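Local coordinates for protein aminopentol aminotransferase (Sphingopyxis macrogoltabida, PDB 6HBS) that deaminates aminopentol (hydrolysed fumonisin B1) to its 2-keto product with pyridoxal 5'-phosphate as cofactor and pyruvate as the preferred amino acceptor, at residues C60-N65 with P374-F379; A112-N117 with I266-G271; A194-H199 with D241-H246; D230-G235 with W256-A261; N262-S267 with S291-A296. All coordinates share one frame; numbering follows the deposited sequence.

Contact 1: residues C60-N65 with P374-F379; sequences CAYGPN and PYHNMF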
# COMPACT_ATOMS: atom_id res chain seq x y z
N CYS A 60 17.94 -5.99 -7.68
CA CYS A 60 16.64 -6.39 -8.29
C CYS A 60 15.51 -5.54 -7.68
O CYS A 60 14.47 -6.04 -7.25
CB CYS A 60 16.31 -7.85 -8.07
SG CYS A 60 17.47 -9.02 -8.82
N ALA A 61 15.73 -4.23 -7.66
CA ALA A 61 14.73 -3.26 -7.20
C ALA A 61 14.37 -3.50 -5.72
O ALA A 61 13.29 -3.16 -5.28
CB ALA A 61 13.51 -3.35 -8.11
N TYR A 62 15.31 -4.10 -4.96
CA TYR A 62 15.19 -4.49 -3.53
C TYR A 62 14.20 -5.63 -3.38
O TYR A 62 13.55 -5.74 -2.37
CB TYR A 62 14.83 -3.31 -2.62
CG TYR A 62 16.00 -2.43 -2.30
CD1 TYR A 62 16.39 -1.40 -3.14
CD2 TYR A 62 16.71 -2.62 -1.13
CE1 TYR A 62 17.49 -0.60 -2.83
CE2 TYR A 62 17.79 -1.81 -0.79
CZ TYR A 62 18.17 -0.80 -1.64
OH TYR A 62 19.24 -0.03 -1.29
N GLY A 63 14.17 -6.50 -4.39
CA GLY A 63 13.45 -7.75 -4.38
C GLY A 63 12.50 -7.94 -5.56
O GLY A 63 12.44 -9.03 -6.11
N PRO A 64 11.63 -6.96 -5.90
CA PRO A 64 10.59 -7.18 -6.90
C PRO A 64 10.99 -7.74 -8.27
O PRO A 64 10.19 -8.42 -8.87
CB PRO A 64 9.98 -5.79 -7.07
CG PRO A 64 10.12 -5.18 -5.67
CD PRO A 64 11.47 -5.68 -5.19
N ASN A 65 12.20 -7.45 -8.74
CA ASN A 65 12.60 -7.92 -10.07
C ASN A 65 13.08 -9.38 -9.97
O ASN A 65 14.28 -9.64 -9.84
CB ASN A 65 13.66 -7.02 -10.71
CG ASN A 65 14.02 -7.51 -12.10
OD1 ASN A 65 13.15 -8.06 -12.80
ND2 ASN A 65 15.28 -7.32 -12.49
N PRO A 374 26.78 -2.47 0.04
CA PRO A 374 27.67 -2.78 1.16
C PRO A 374 27.02 -3.09 2.51
O PRO A 374 27.76 -3.54 3.40
CB PRO A 374 28.48 -1.48 1.29
CG PRO A 374 27.51 -0.42 0.90
CD PRO A 374 26.75 -1.03 -0.25
N TYR A 375 25.68 -2.90 2.68
CA TYR A 375 25.06 -3.22 4.01
C TYR A 375 23.74 -4.01 3.92
O TYR A 375 23.30 -4.56 4.93
CB TYR A 375 25.00 -1.97 4.89
CG TYR A 375 24.02 -0.90 4.50
CD1 TYR A 375 22.65 -1.10 4.64
CD2 TYR A 375 24.45 0.32 4.02
CE1 TYR A 375 21.72 -0.11 4.31
CE2 TYR A 375 23.54 1.32 3.66
CZ TYR A 375 22.18 1.10 3.82
OH TYR A 375 21.29 2.07 3.46
N HIS A 376 23.13 -4.11 2.74
CA HIS A 376 21.83 -4.76 2.55
C HIS A 376 22.03 -5.96 1.65
O HIS A 376 22.80 -5.90 0.67
CB HIS A 376 20.82 -3.78 1.93
CG HIS A 376 19.40 -4.24 1.88
ND1 HIS A 376 18.97 -5.28 1.06
CD2 HIS A 376 18.29 -3.77 2.52
CE1 HIS A 376 17.66 -5.45 1.21
NE2 HIS A 376 17.21 -4.52 2.11
N ASN A 377 21.30 -7.04 1.91
CA ASN A 377 21.43 -8.20 1.07
C ASN A 377 21.02 -7.86 -0.36
O ASN A 377 20.19 -6.97 -0.60
CB ASN A 377 20.65 -9.44 1.54
CG ASN A 377 19.16 -9.30 1.36
OD1 ASN A 377 18.49 -8.75 2.22
ND2 ASN A 377 18.63 -9.78 0.23
N MET A 378 21.64 -8.60 -1.30
CA MET A 378 21.37 -8.49 -2.71
C MET A 378 20.44 -9.61 -3.15
O MET A 378 19.98 -10.42 -2.35
CB MET A 378 22.70 -8.48 -3.47
CG MET A 378 23.36 -7.15 -3.28
SD MET A 378 25.12 -7.14 -3.65
CE MET A 378 25.77 -7.81 -2.12
N PHE A 379 20.11 -9.61 -4.44
CA PHE A 379 19.19 -10.52 -5.04
C PHE A 379 19.65 -10.87 -6.46
O PHE A 379 20.15 -10.01 -7.18
CB PHE A 379 17.80 -9.89 -5.17
CG PHE A 379 17.13 -9.45 -3.89
CD1 PHE A 379 17.46 -8.25 -3.28
CD2 PHE A 379 16.20 -10.27 -3.27
CE1 PHE A 379 16.81 -7.86 -2.12
CE2 PHE A 379 15.57 -9.89 -2.10
CZ PHE A 379 15.84 -8.67 -1.55
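The ring of Tyr-62 drives its edge into the face of His-376 in a T-shaped stack, CE2 standing over the centre of the imidazole with the two planes at 81° and the centroids 5.0 Å apart. Beside it, Gly-63 places its CA over the centre of the Phe-379 ring, 3.7 Å from the centroid, in a CH-pi contact; its backbone angles by themselves call for glycine. Cys-60 SG meets Phe-379 CB at 3.8 Å. Further out, His-376 ND1 donates to Asn-377 O in the imidazole plane (2.7 Å), on a carbonyl lone pair, which fixes the ring's rotation and offers its face to Tyr-62. Asn-377 ND2 lies above the other face of Phe-379, and its OD1 accepts from Arg-233. An alanine at His-376 would probably leave the Tyr-62 edge without its aromatic partner and Asn-377 O without this donor. With no hydrogen bond between the loops, aromatic, CH-pi and sulfur-methylene packing joins them beside the cofactor pocket.

Contact 2: residues A112-N117 with I266-G271; sequences AMFCKN and ISALLG. With PLP (pyridoxal-5'-phosphate), chain C.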
# COMPACT_ATOMS: atom_id res chain seq x y z
N ALA A 112 -6.43 -16.94 0.54
CA ALA A 112 -5.57 -15.79 0.35
C ALA A 112 -6.34 -14.47 0.54
O ALA A 112 -7.50 -14.38 0.22
CB ALA A 112 -4.97 -15.87 -1.02
N MET A 113 -5.63 -13.45 1.02
CA MET A 113 -6.08 -12.08 1.01
C MET A 113 -4.99 -11.23 0.32
O MET A 113 -3.79 -11.51 0.52
CB MET A 113 -6.36 -11.57 2.43
CG MET A 113 -7.47 -12.35 3.12
SD MET A 113 -7.64 -11.89 4.86
CE MET A 113 -8.44 -10.30 4.73
N PHE A 114 -5.41 -10.25 -0.51
CA PHE A 114 -4.50 -9.43 -1.28
C PHE A 114 -4.58 -8.00 -0.77
O PHE A 114 -5.69 -7.50 -0.46
CB PHE A 114 -4.80 -9.55 -2.78
CG PHE A 114 -4.62 -10.97 -3.28
CD1 PHE A 114 -3.37 -11.54 -3.32
CD2 PHE A 114 -5.72 -11.75 -3.61
CE1 PHE A 114 -3.21 -12.87 -3.67
CE2 PHE A 114 -5.56 -13.09 -3.93
CZ PHE A 114 -4.31 -13.65 -3.95
N CYS A 115 -3.41 -7.36 -0.73
CA CYS A 115 -3.21 -5.98 -0.28
C CYS A 115 -2.13 -5.32 -1.15
O CYS A 115 -1.85 -5.82 -2.25
CB CYS A 115 -2.86 -5.97 1.21
SG CYS A 115 -1.57 -7.19 1.61
N LYS A 116 -1.57 -4.19 -0.72
CA LYS A 116 -0.58 -3.51 -1.54
C LYS A 116 0.84 -3.75 -1.03
O LYS A 116 1.68 -4.19 -1.79
CB LYS A 116 -0.84 -2.00 -1.62
CG LYS A 116 -1.98 -1.61 -2.54
CD LYS A 116 -1.75 -1.89 -4.03
CE LYS A 116 -2.55 -3.06 -4.53
NZ LYS A 116 -2.55 -3.11 -6.00
N ASN A 117 1.09 -3.35 0.22
CA ASN A 117 2.40 -3.34 0.82
C ASN A 117 2.61 -4.65 1.56
O ASN A 117 1.65 -5.21 2.09
CB ASN A 117 2.57 -2.22 1.84
CG ASN A 117 2.30 -0.82 1.32
OD1 ASN A 117 2.88 -0.39 0.32
ND2 ASN A 117 1.48 -0.05 2.05
N ILE A 266 1.53 -5.55 -5.36
CA ILE A 266 0.58 -6.44 -4.77
C ILE A 266 1.33 -7.29 -3.73
O ILE A 266 2.48 -7.69 -3.94
CB ILE A 266 -0.16 -7.30 -5.81
CG1 ILE A 266 -1.19 -8.21 -5.16
CG2 ILE A 266 0.81 -8.09 -6.70
CD1 ILE A 266 -2.20 -8.80 -6.11
N SER A 267 0.64 -7.54 -2.62
CA SER A 267 1.14 -8.35 -1.47
C SER A 267 0.00 -9.26 -1.04
O SER A 267 -1.14 -9.10 -1.50
CB SER A 267 1.65 -7.47 -0.33
OG SER A 267 2.74 -6.64 -0.77
N ALA A 268 0.30 -10.27 -0.22
CA ALA A 268 -0.68 -11.28 0.11
C ALA A 268 -0.45 -11.82 1.51
O ALA A 268 0.70 -11.98 1.94
CB ALA A 268 -0.63 -12.42 -0.87
N LEU A 269 -1.56 -12.19 2.13
CA LEU A 269 -1.62 -13.08 3.30
C LEU A 269 -2.22 -14.43 2.90
O LEU A 269 -3.36 -14.48 2.45
CB LEU A 269 -2.43 -12.40 4.40
CG LEU A 269 -2.49 -13.20 5.72
CD1 LEU A 269 -1.09 -13.41 6.25
CD2 LEU A 269 -3.34 -12.48 6.76
N LEU A 270 -1.47 -15.51 3.07
CA LEU A 270 -1.91 -16.91 2.81
C LEU A 270 -2.15 -17.60 4.15
O LEU A 270 -1.36 -17.42 5.07
CB LEU A 270 -0.85 -17.65 2.00
CG LEU A 270 -0.86 -17.46 0.47
CD1 LEU A 270 -1.94 -18.29 -0.19
CD2 LEU A 270 -1.03 -16.00 0.10
N GLY A 271 -3.27 -18.32 4.28
CA GLY A 271 -3.64 -18.82 5.60
C GLY A 271 -4.31 -20.16 5.52
O GLY A 271 -4.92 -20.46 4.50
N1 PLP C . 8.73 -8.09 5.63
C2 PLP C . 9.95 -8.32 5.12
C2A PLP C . 10.75 -9.54 5.49
C3 PLP C . 10.49 -7.40 4.12
O3 PLP C . 11.71 -7.60 3.57
C4 PLP C . 9.68 -6.23 3.71
C4A PLP C . 10.25 -5.32 2.68
C5 PLP C . 8.37 -6.06 4.40
C6 PLP C . 7.96 -7.02 5.31
C5A PLP C . 7.42 -4.89 4.10
O4P PLP C . 7.07 -4.84 2.70
P PLP C . 6.76 -3.36 2.14
O1P PLP C . 8.00 -2.59 2.13
O2P PLP C . 5.79 -2.78 3.14
O3P PLP C . 6.21 -3.68 0.77
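Ala-112 to Cys-115, on the strand of the seven-stranded mixed sheet that is outermost within this chain, pair antiparallel with Ser-267 to Leu-270 of the neighbouring strand. Ala-112 also makes backbone hydrogen bonds to the second subunit. Met-113 and Leu-269 form a hydrogen-bonded pair, 2.9 Å from Met-113 N to Leu-269 O and 2.8 Å from Leu-269 N to Met-113 O. Cys-115 and Ser-267 form the next, Cys-115 N to Ser-267 O and Ser-267 N to Cys-115 O each 3.0 Å. This is the large sheet of the class-III aminotransferase fold, and its two faces are packed differently. On one, Phe-114 CD1 rests against Ala-268 CB at 3.8 Å and approaches Ile-266 CD1, while Ala-112 CB touches Leu-270 CD1; helix 94-105 covers Phe-114. On the other, helix 118-133 packs over Cys-115 and Leu-269. Ser-267 OG, anti to its own carbonyl carbon (chi1 -60°), donates to Lys-116 O over 2.9 Å from above the carbonyl plane, and so ties the strand end to the turn leading into that helix. There Asn-117 CB comes to 3.5 Å from O2P of the pyridoxal phosphate, while Asn-117 ND2 bonds to Asp-120 of the second subunit.

Contact 3: residues A194-H199 with D241-H246; sequences ATPFRH and DCSWTH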
# COMPACT_ATOMS: atom_id res chain seq x y z
N ALA A 194 8.40 -15.20 12.14
CA ALA A 194 9.76 -15.56 11.74
C ALA A 194 9.95 -15.27 10.24
O ALA A 194 9.14 -15.68 9.44
CB ALA A 194 9.98 -17.02 12.03
N THR A 195 11.05 -14.59 9.88
CA THR A 195 11.58 -14.61 8.52
C THR A 195 12.22 -15.97 8.30
O THR A 195 12.64 -16.64 9.24
CB THR A 195 12.56 -13.46 8.27
OG1 THR A 195 13.72 -13.54 9.09
CG2 THR A 195 11.89 -12.12 8.46
N PRO A 196 12.26 -16.47 7.06
CA PRO A 196 12.69 -17.85 6.82
C PRO A 196 14.21 -18.04 6.91
O PRO A 196 14.64 -19.17 7.07
CB PRO A 196 12.17 -18.19 5.42
CG PRO A 196 11.99 -16.85 4.75
CD PRO A 196 11.77 -15.82 5.83
N PHE A 197 14.97 -16.96 6.84
CA PHE A 197 16.37 -16.94 7.31
C PHE A 197 16.65 -15.55 7.88
O PHE A 197 15.77 -14.65 7.80
CB PHE A 197 17.33 -17.39 6.20
CG PHE A 197 17.37 -16.59 4.93
CD1 PHE A 197 16.50 -16.85 3.88
CD2 PHE A 197 18.34 -15.61 4.76
CE1 PHE A 197 16.58 -16.13 2.70
CE2 PHE A 197 18.42 -14.88 3.57
CZ PHE A 197 17.53 -15.13 2.55
N ARG A 198 17.84 -15.35 8.46
CA ARG A 198 18.22 -14.07 8.98
C ARG A 198 18.72 -13.21 7.81
O ARG A 198 19.77 -13.53 7.20
CB ARG A 198 19.32 -14.20 10.04
CG ARG A 198 19.70 -12.88 10.69
CD ARG A 198 18.57 -12.36 11.57
NE ARG A 198 18.99 -11.17 12.29
CZ ARG A 198 18.24 -10.54 13.19
NH1 ARG A 198 16.96 -10.87 13.36
NH2 ARG A 198 18.82 -9.60 13.93
N HIS A 199 17.95 -12.16 7.48
CA HIS A 199 18.26 -11.27 6.36
C HIS A 199 18.05 -9.82 6.80
O HIS A 199 16.98 -9.23 6.58
CB HIS A 199 17.50 -11.66 5.08
CG HIS A 199 16.02 -11.89 5.18
ND1 HIS A 199 15.14 -10.95 5.69
CD2 HIS A 199 15.25 -12.91 4.74
CE1 HIS A 199 13.90 -11.42 5.60
NE2 HIS A 199 13.93 -12.62 5.00
N ASP A 241 7.27 -22.59 -3.04
CA ASP A 241 6.35 -22.63 -1.94
C ASP A 241 7.00 -21.82 -0.81
O ASP A 241 8.06 -21.19 -1.01
CB ASP A 241 6.02 -24.11 -1.64
CG ASP A 241 4.80 -24.38 -0.78
OD1 ASP A 241 4.33 -23.48 -0.05
OD2 ASP A 241 4.30 -25.50 -0.85
N CYS A 242 6.36 -21.78 0.35
CA CYS A 242 6.87 -21.12 1.51
C CYS A 242 8.33 -21.56 1.71
O CYS A 242 8.64 -22.74 1.53
CB CYS A 242 6.03 -21.47 2.73
SG CYS A 242 6.59 -20.69 4.27
N SER A 243 9.19 -20.61 2.07
CA SER A 243 10.61 -20.83 2.14
C SER A 243 11.00 -21.85 3.24
O SER A 243 12.16 -22.20 3.28
CB SER A 243 11.31 -19.54 2.37
OG SER A 243 11.05 -18.62 1.31
N TRP A 244 10.09 -22.22 4.15
CA TRP A 244 10.36 -23.29 5.14
C TRP A 244 9.95 -24.68 4.65
O TRP A 244 10.01 -25.64 5.43
CB TRP A 244 9.74 -22.97 6.51
CG TRP A 244 10.67 -22.12 7.34
CD1 TRP A 244 11.85 -21.56 6.95
CD2 TRP A 244 10.50 -21.79 8.72
NE1 TRP A 244 12.43 -20.89 7.99
CE2 TRP A 244 11.62 -21.00 9.09
CE3 TRP A 244 9.52 -22.07 9.67
CZ2 TRP A 244 11.78 -20.49 10.37
CZ3 TRP A 244 9.68 -21.55 10.94
CH2 TRP A 244 10.79 -20.76 11.28
N THR A 245 9.57 -24.82 3.38
CA THR A 245 9.15 -26.11 2.85
C THR A 245 10.25 -27.17 3.01
O THR A 245 9.94 -28.27 3.45
CB THR A 245 8.82 -26.07 1.35
OG1 THR A 245 7.87 -25.02 1.12
CG2 THR A 245 8.24 -27.38 0.88
N HIS A 246 11.50 -26.83 2.68
CA HIS A 246 12.65 -27.76 2.74
C HIS A 246 13.04 -28.14 4.19
O HIS A 246 13.81 -29.06 4.37
CB HIS A 246 13.84 -27.20 1.94
CG HIS A 246 13.68 -27.26 0.45
ND1 HIS A 246 13.82 -26.14 -0.38
CD2 HIS A 246 13.42 -28.30 -0.39
CE1 HIS A 246 13.64 -26.49 -1.64
NE2 HIS A 246 13.40 -27.81 -1.67
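In Trp-244 a chi1 of -86° puts CG beside the backbone N, and a chi2 of 7° brings CD1 nearly eclipsed with CA; CD1 and NE1 then meet Pro-196, NE1 donating to Pro-196 O over 2.9 Å. The acceptor lies close to the indole plane, and the N-H...O angle is 152°. Alongside this bond, Trp-244 CD1 packs on Pro-196 CB at 3.7 Å, and CH2, at the far end of the indole, reaches Ala-194 CB at 3.9 Å. Ser-243 presses on the same proline, its CB a tight 3.4 Å from Pro-196 CB, while its OG bonds to Asp-231. The type I turn from Cys-242 to Thr-245 presents serine and tryptophan together, closed by Thr-245 N to Cys-242 O at 2.9 Å. Replacing Trp-244 with a leucine would probably leave Pro-196 O without its indole donor and open a gap beside Ala-194. Across from the turn, Thr-195 OG1 donates to Phe-197 O at 2.7 Å within the bend that leads from strand 189-194 toward His-199 of the cofactor pocket. The contact thus couples one directional bond to apolar packing, pinning the turn to the end of an inner strand of the large sheet.

Contact 4: residues D230-G235 with W256-A261; sequences DDVRAG and WGKCFA. With PLP (pyridoxal-5'-phosphate), chain C.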
# COMPACT_ATOMS: atom_id res chain seq x y z
N ASP A 230 7.23 -14.77 7.55
CA ASP A 230 7.26 -13.57 6.74
C ASP A 230 8.15 -13.84 5.52
O ASP A 230 9.35 -13.72 5.61
CB ASP A 230 7.70 -12.36 7.55
CG ASP A 230 7.71 -11.09 6.76
OD1 ASP A 230 7.51 -11.18 5.52
OD2 ASP A 230 8.03 -10.05 7.35
N ASP A 231 7.50 -14.16 4.38
CA ASP A 231 8.17 -14.54 3.14
C ASP A 231 8.14 -13.38 2.15
O ASP A 231 8.32 -13.62 0.93
CB ASP A 231 7.57 -15.78 2.52
CG ASP A 231 8.54 -16.94 2.42
OD1 ASP A 231 9.75 -16.68 2.18
OD2 ASP A 231 8.06 -18.09 2.52
N VAL A 232 7.99 -12.14 2.65
CA VAL A 232 7.89 -10.98 1.75
C VAL A 232 9.21 -10.82 0.97
O VAL A 232 9.19 -10.46 -0.23
CB VAL A 232 7.51 -9.70 2.53
CG1 VAL A 232 7.71 -8.46 1.66
CG2 VAL A 232 6.07 -9.78 3.02
N ARG A 233 10.34 -11.02 1.65
CA ARG A 233 11.63 -10.83 1.07
C ARG A 233 12.13 -12.07 0.31
O ARG A 233 12.67 -11.95 -0.83
CB ARG A 233 12.68 -10.40 2.09
CG ARG A 233 13.83 -9.66 1.42
CD ARG A 233 14.93 -9.20 2.36
NE ARG A 233 14.44 -8.21 3.31
CZ ARG A 233 15.20 -7.56 4.20
NH1 ARG A 233 16.52 -7.56 4.07
NH2 ARG A 233 14.63 -6.88 5.18
N ALA A 234 12.03 -13.25 0.94
CA ALA A 234 12.66 -14.48 0.39
C ALA A 234 11.71 -15.28 -0.52
O ALA A 234 12.15 -16.19 -1.22
CB ALA A 234 13.15 -15.34 1.54
N GLY A 235 10.40 -14.98 -0.48
CA GLY A 235 9.44 -15.77 -1.18
C GLY A 235 9.80 -15.88 -2.67
O GLY A 235 10.17 -14.90 -3.30
N TRP A 256 3.50 -12.55 1.90
CA TRP A 256 4.15 -12.52 0.60
C TRP A 256 4.04 -11.12 0.01
O TRP A 256 3.11 -10.36 0.32
CB TRP A 256 3.50 -13.52 -0.36
CG TRP A 256 3.55 -14.93 0.11
CD1 TRP A 256 2.73 -15.52 1.01
CD2 TRP A 256 4.42 -15.95 -0.38
NE1 TRP A 256 3.06 -16.84 1.16
CE2 TRP A 256 4.08 -17.14 0.32
CE3 TRP A 256 5.46 -15.98 -1.31
CZ2 TRP A 256 4.74 -18.34 0.08
CZ3 TRP A 256 6.11 -17.17 -1.53
CH2 TRP A 256 5.77 -18.32 -0.83
N GLY A 257 5.04 -10.77 -0.81
CA GLY A 257 5.03 -9.48 -1.49
C GLY A 257 6.25 -9.38 -2.38
O GLY A 257 6.79 -10.43 -2.82
N LYS A 258 6.63 -8.14 -2.68
CA LYS A 258 7.78 -7.74 -3.52
C LYS A 258 7.67 -8.28 -4.96
O LYS A 258 7.51 -7.50 -5.87
CB LYS A 258 9.12 -8.07 -2.84
CG LYS A 258 9.44 -7.12 -1.69
CD LYS A 258 10.77 -7.25 -0.96
CE LYS A 258 11.09 -6.06 -0.06
NZ LYS A 258 10.51 -6.14 1.32
N CYS A 259 7.86 -9.58 -5.15
CA CYS A 259 8.26 -10.08 -6.46
C CYS A 259 7.23 -11.01 -7.09
O CYS A 259 7.44 -11.40 -8.23
CB CYS A 259 9.60 -10.79 -6.40
SG CYS A 259 9.52 -12.46 -5.72
N PHE A 260 6.09 -11.30 -6.45
CA PHE A 260 5.17 -12.31 -7.07
C PHE A 260 4.32 -11.74 -8.22
O PHE A 260 3.58 -12.49 -8.86
CB PHE A 260 4.36 -13.08 -6.04
CG PHE A 260 3.25 -12.38 -5.32
CD1 PHE A 260 2.02 -12.15 -5.93
CD2 PHE A 260 3.40 -11.99 -4.00
CE1 PHE A 260 1.00 -11.51 -5.25
CE2 PHE A 260 2.38 -11.37 -3.31
CZ PHE A 260 1.17 -11.14 -3.93
N ALA A 261 4.44 -10.45 -8.52
CA ALA A 261 3.95 -9.86 -9.80
C ALA A 261 5.09 -9.13 -10.52
O ALA A 261 4.84 -8.24 -11.32
CB ALA A 261 2.76 -8.95 -9.50
N1 PLP C . 8.73 -8.09 5.63
C2 PLP C . 9.95 -8.32 5.12
C2A PLP C . 10.75 -9.54 5.49
C3 PLP C . 10.49 -7.40 4.12
O3 PLP C . 11.71 -7.60 3.57
C4 PLP C . 9.68 -6.23 3.71
C4A PLP C . 10.25 -5.32 2.68
C5 PLP C . 8.37 -6.06 4.40
C6 PLP C . 7.96 -7.02 5.31
C5A PLP C . 7.42 -4.89 4.10
O4P PLP C . 7.07 -4.84 2.70
P PLP C . 6.76 -3.36 2.14
O1P PLP C . 8.00 -2.59 2.13
O2P PLP C . 5.79 -2.78 3.14
O3P PLP C . 6.21 -3.68 0.77
O HOH W 1 6.90 -12.92 -1.36
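The phenolic oxygen O3 of pyridoxal phosphate takes two bonds from Arg-233, a nearly straight one from NE (2.8 Å, 171°) and a weak one from NH2, with O3 at the guanidinium edge. At the ring nitrogen, Asp-230 OD2 stands 2.7 Å from N1; His-146 holds that same oxygen, and Asp-230 OD1 accepts from Val-232 N in an Asx turn. Val-232 packs against the cofactor, its CG1 3.6 Å from C4. The valine crosses Lys-258 at about a right angle, CG1 3.7 Å from NZ, and Val-232 O lies 3.5 Å from Lys-258 CB. The lysine chain runs extended to CE, then bends at chi4 (85°), carrying NZ to C4A and the covalent bond of the internal aldimine. Behind this first shell, Asp-231 CB lies over the six-membered ring of Trp-256, and Gly-235 CA meets Trp-256 CZ3 at 3.6 Å; a side chain on this glycine would clash with the indole. A water bridges Asp-231 O and Gly-257 N. The carboxylate beside N1 is consistent with a protonated pyridine, as in other enzymes of this fold type, which would probably strengthen the cofactor as an electron sink.

Contact 5: residues N262-S267 with S291-A296; sequences NGYPIS and SAVPMA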
# COMPACT_ATOMS: atom_id res chain seq x y z
N ASN A 262 6.34 -9.56 -10.26
CA ASN A 262 7.53 -9.13 -10.95
C ASN A 262 7.66 -7.59 -11.00
O ASN A 262 8.19 -7.04 -11.96
CB ASN A 262 7.64 -9.70 -12.37
CG ASN A 262 9.05 -9.61 -12.90
OD1 ASN A 262 9.98 -9.92 -12.16
ND2 ASN A 262 9.22 -9.18 -14.16
N GLY A 263 7.21 -6.89 -9.95
CA GLY A 263 7.36 -5.42 -9.89
C GLY A 263 6.02 -4.70 -9.78
O GLY A 263 5.99 -3.58 -9.34
N TYR A 264 4.93 -5.32 -10.24
CA TYR A 264 3.57 -4.75 -10.02
C TYR A 264 3.25 -4.78 -8.51
O TYR A 264 3.66 -5.68 -7.79
CB TYR A 264 2.56 -5.49 -10.88
CG TYR A 264 2.62 -5.09 -12.34
CD1 TYR A 264 3.53 -5.67 -13.20
CD2 TYR A 264 1.82 -4.08 -12.84
CE1 TYR A 264 3.63 -5.28 -14.53
CE2 TYR A 264 1.88 -3.69 -14.17
CZ TYR A 264 2.79 -4.30 -15.02
OH TYR A 264 2.89 -3.90 -16.32
N PRO A 265 2.53 -3.76 -7.98
CA PRO A 265 2.34 -3.61 -6.54
C PRO A 265 1.18 -4.46 -6.05
O PRO A 265 -0.01 -4.12 -6.27
CB PRO A 265 2.07 -2.11 -6.39
CG PRO A 265 1.33 -1.76 -7.67
CD PRO A 265 1.93 -2.65 -8.74
N ILE A 266 1.53 -5.55 -5.36
CA ILE A 266 0.58 -6.44 -4.77
C ILE A 266 1.33 -7.29 -3.73
O ILE A 266 2.48 -7.69 -3.94
CB ILE A 266 -0.16 -7.30 -5.81
CG1 ILE A 266 -1.19 -8.21 -5.16
CG2 ILE A 266 0.81 -8.09 -6.70
CD1 ILE A 266 -2.20 -8.80 -6.11
N SER A 267 0.64 -7.54 -2.62
CA SER A 267 1.14 -8.35 -1.47
C SER A 267 0.00 -9.26 -1.04
O SER A 267 -1.14 -9.10 -1.50
CB SER A 267 1.65 -7.47 -0.33
OG SER A 267 2.74 -6.64 -0.77
N SER A 291 -7.47 -3.97 -7.18
CA SER A 291 -7.11 -3.60 -8.54
C SER A 291 -6.65 -4.84 -9.34
O SER A 291 -5.82 -5.63 -8.87
CB SER A 291 -6.06 -2.53 -8.55
OG SER A 291 -6.52 -1.39 -7.85
N ALA A 292 -7.18 -4.97 -10.57
CA ALA A 292 -7.03 -6.15 -11.40
C ALA A 292 -5.66 -6.23 -12.10
O ALA A 292 -5.18 -7.33 -12.30
CB ALA A 292 -8.14 -6.19 -12.42
N VAL A 293 -5.06 -5.12 -12.53
CA VAL A 293 -3.86 -5.22 -13.37
C VAL A 293 -2.72 -5.89 -12.58
O VAL A 293 -2.06 -6.79 -13.09
CB VAL A 293 -3.46 -3.87 -14.00
CG1 VAL A 293 -2.07 -3.90 -14.67
CG2 VAL A 293 -4.50 -3.45 -15.05
N PRO A 294 -2.43 -5.50 -11.32
CA PRO A 294 -1.42 -6.20 -10.53
C PRO A 294 -1.77 -7.67 -10.34
O PRO A 294 -0.88 -8.50 -10.30
CB PRO A 294 -1.35 -5.40 -9.23
CG PRO A 294 -1.81 -4.02 -9.65
CD PRO A 294 -2.92 -4.29 -10.65
N MET A 295 -3.08 -8.00 -10.27
CA MET A 295 -3.49 -9.37 -10.13
C MET A 295 -3.21 -10.17 -11.41
O MET A 295 -2.82 -11.37 -11.32
CB MET A 295 -4.96 -9.46 -9.75
CG MET A 295 -5.23 -8.93 -8.35
SD MET A 295 -6.91 -9.27 -7.88
CE MET A 295 -7.01 -8.21 -6.45
N ALA A 296 -3.42 -9.56 -12.57
CA ALA A 296 -3.12 -10.20 -13.86
C ALA A 296 -1.61 -10.48 -13.98
O ALA A 296 -1.18 -11.57 -14.44
CB ALA A 296 -3.63 -9.33 -15.00
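Pro-294, in the first turn of helix 292-307, points its CB toward the loop and meets three successive residues there. Its CB lies 3.5 Å from Pro-265 O and 4.1 Å from Ile-266 CB, while its CG touches Pro-265 CD at 4.1 Å, the two proline rings set obliquely to one another. Tyr-264 sets its CB against that of Pro-294, with CG anti to the carbonyl carbon (chi1 -76°); its ring slants past Val-293, CE2 4.0 Å from Val-293 CG1. Beyond the proline, Ile-266 and Met-295 cross at about a right angle, CD1 of the isoleucine 3.8 Å from CG of the methionine. Helix 94-105 packs on both of them through Leu-98. The polar ends are held by other parts of the protein: Tyr-264 OH bonds to Glu-75, and Pro-265 O accepts from Lys-116 NZ. No hydrogen bond links the two segments, so van der Waals packing, largely apolar, seats the helix start against the loop that enters strand 267-271, close to the second subunit.

From the N terminus, residues 60-65 wait longest for their partner: contact 1 closes only at 374-379, joining the loop after strand 54-57 to the loop after strand 370-371, and encloses the other four contacts. Within it, 112-117 meets 266-271 in contact 2, joining an edge strand of the large sheet to its neighbour. Contacts 3 and 4 lie inside that second loop and cross, since 230-235 falls between 194-199 and 241-246 whereas 256-261 follows both. Contact 3 ties the end of strand 189-194 to the loop between strands 226-230 and 253-256; contact 4 joins the ends of those two strands. Contact 5 begins where contact 2 ends, sharing Ile-266 and Ser-267, and carries the chain to helix 292-307.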